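Local coordinates for putative chromatin binding protein (Chaetomium thermophilum, PDB 6QP0), which probably acts as a tRNA-dependent ATPase, with a nucleotide-binding P-loop domain, needed for tRNA modification by Elongator, at residues Ile5-Leu10 against Ile126-Ser131. Sequence-based numbering, arbitrary orientation.
Sequences IVVTGL and IVILDS
Ile5 and Val7 present their backbones to Val127 and Leu129 in a ladder that illustrates how parallel strands pair. Ile5 uses both its polar backbone atoms: its N donates to Val127 O at 2.8 Å, and its O accepts from Leu129 N at 3.1 Å along an almost straight N-H line (177°). One rung further on, Val7 N reaches Leu129 O at 3.1 Å, less straight and tilted out of the carbonyl plane. The ladder goes no further: Ser131 N turns back weakly to Leu129 O, and Val7 O, near but unbonded to Ser131 O, accepts from Asn133 ND2.

Apolar contacts line the face carrying Ile5, Val7, Ile126 and Ile128, which helix 15-31 covers with Leu22 and Leu26. The far methyl CD1 of Ile5 meets the branch methyl CG2 of Ile126 at 4.0 Å. Val7 CG2 lies beside the backbone N, CG1 being anti to it (chi1 175°), and touches Ile128 CG2 at 4.1 Å. Leu129 lies on the other face, against Leu113 and Val117 of helix 106-120.

Polar groups gather at the C-terminal ends. Asp130 OD2 is hydrogen-bonded to Tyr75 OH and Thr16 OG1, and Asp130 belongs with Thr16 to the magnesium site. Two adjacent central strands, one running into the phosphate-binding loop and the other carrying a metal-site aspartate, are consistent with the Walker A and Walker B strands of a P-loop NTPase.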
loop_
_atom_site.group_PDB
_atom_site.type_symbol
_atom_site.label_atom_id
_atom_site.label_comp_id
_atom_site.label_asym_id
_atom_site.label_seq_id
_atom_site.Cartn_x
_atom_site.Cartn_y
_atom_site.Cartn_z
ATOM N N ILE A 5 3.766 5.943 -5.055
ATOM C CA ILE A 5 4.052 5.799 -3.634
ATOM C C ILE A 5 3.473 4.459 -3.205
ATOM O O ILE A 5 2.249 4.311 -3.093
ATOM C CB ILE A 5 3.464 6.949 -2.806
ATOM C CG1 ILE A 5 4.102 8.276 -3.221
ATOM C CG2 ILE A 5 3.673 6.689 -1.320
ATOM C CD1 ILE A 5 3.354 9.496 -2.727
ATOM N N VAL A 6 4.345 3.484 -2.970
ATOM C CA VAL A 6 3.923 2.139 -2.604
ATOM C C VAL A 6 3.756 2.092 -1.089
ATOM O O VAL A 6 4.737 2.133 -0.343
ATOM C CB VAL A 6 4.927 1.083 -3.081
ATOM C CG1 VAL A 6 4.382 -0.317 -2.825
ATOM C CG2 VAL A 6 5.247 1.278 -4.553
ATOM N N VAL A 7 2.511 2.023 -0.637
ATOM C CA VAL A 7 2.225 1.763 0.767
ATOM C C VAL A 7 2.371 0.269 1.022
ATOM O O VAL A 7 2.104 -0.562 0.147
ATOM C CB VAL A 7 0.818 2.267 1.141
ATOM C CG1 VAL A 7 0.474 1.876 2.570
ATOM C CG2 VAL A 7 0.730 3.773 0.956
ATOM N N THR A 8 2.813 -0.078 2.226
ATOM C CA THR A 8 3.027 -1.476 2.570
ATOM C C THR A 8 2.920 -1.636 4.079
ATOM O O THR A 8 3.227 -0.714 4.838
ATOM C CB THR A 8 4.388 -1.979 2.076
ATOM O OG1 THR A 8 4.563 -3.347 2.466
ATOM C CG2 THR A 8 5.520 -1.135 2.651
ATOM N N GLY A 9 2.482 -2.814 4.495
ATOM C CA GLY A 9 2.322 -3.086 5.906
ATOM C C GLY A 9 1.585 -4.390 6.111
ATOM O O GLY A 9 1.174 -5.061 5.161
ATOM N N LEU A 10 1.430 -4.735 7.381
ATOM C CA LEU A 10 0.726 -5.947 7.761
ATOM C C LEU A 10 -0.773 -5.753 7.593
ATOM O O LEU A 10 -1.263 -4.634 7.432
ATOM C CB LEU A 10 1.063 -6.310 9.202
ATOM C CG LEU A 10 2.499 -6.757 9.474
ATOM C CD1 LEU A 10 2.684 -7.030 10.955
ATOM C CD2 LEU A 10 2.843 -7.986 8.653
ATOM N N ILE A 126 0.550 11.569 -9.477
ATOM C CA ILE A 126 0.979 10.951 -8.229
ATOM C C ILE A 126 -0.034 9.879 -7.855
ATOM O O ILE A 126 -1.237 10.150 -7.770
ATOM C CB ILE A 126 1.116 12.000 -7.114
ATOM C CG1 ILE A 126 2.124 13.077 -7.527
ATOM C CG2 ILE A 126 1.548 11.335 -5.812
ATOM C CD1 ILE A 126 2.151 14.278 -6.612
ATOM N N VAL A 127 0.453 8.660 -7.634
ATOM C CA VAL A 127 -0.395 7.499 -7.394
ATOM C C VAL A 127 -0.053 6.916 -6.030
ATOM O O VAL A 127 1.113 6.612 -5.752
ATOM C CB VAL A 127 -0.219 6.438 -8.497
ATOM C CG1 VAL A 127 -1.002 5.178 -8.160
ATOM C CG2 VAL A 127 -0.654 6.996 -9.844
ATOM N N ILE A 128 -1.073 6.759 -5.190
ATOM C CA ILE A 128 -0.940 6.118 -3.887
ATOM C C ILE A 128 -1.531 4.719 -3.991
ATOM O O ILE A 128 -2.736 4.565 -4.221
ATOM C CB ILE A 128 -1.652 6.922 -2.787
ATOM C CG1 ILE A 128 -1.081 8.336 -2.690
ATOM C CG2 ILE A 128 -1.538 6.197 -1.456
ATOM C CD1 ILE A 128 -1.926 9.271 -1.847
ATOM N N LEU A 129 -0.696 3.700 -3.805
ATOM C CA LEU A 129 -1.131 2.306 -3.869
ATOM C C LEU A 129 -1.268 1.793 -2.438
ATOM O O LEU A 129 -0.278 1.429 -1.798
ATOM C CB LEU A 129 -0.153 1.467 -4.684
ATOM C CG LEU A 129 -0.597 0.038 -4.998
ATOM C CD1 LEU A 129 -1.851 0.042 -5.852
ATOM C CD2 LEU A 129 0.513 -0.741 -5.687
ATOM N N ASP A 130 -2.503 1.771 -1.941
ATOM C CA ASP A 130 -2.809 1.307 -0.587
ATOM C C ASP A 130 -3.143 -0.177 -0.663
ATOM O O ASP A 130 -4.283 -0.572 -0.914
ATOM C CB ASP A 130 -3.954 2.121 0.003
ATOM C CG ASP A 130 -4.512 1.523 1.286
ATOM O OD1 ASP A 130 -3.911 0.577 1.834
ATOM O OD2 ASP A 130 -5.569 2.004 1.744
ATOM N N SER A 131 -2.131 -1.012 -0.439
ATOM C CA SER A 131 -2.324 -2.453 -0.409
ATOM C C SER A 131 -1.191 -3.072 0.395
ATOM O O SER A 131 -0.162 -2.435 0.638
ATOM C CB SER A 131 -2.375 -3.049 -1.819
ATOM O OG SER A 131 -2.572 -4.450 -1.769
#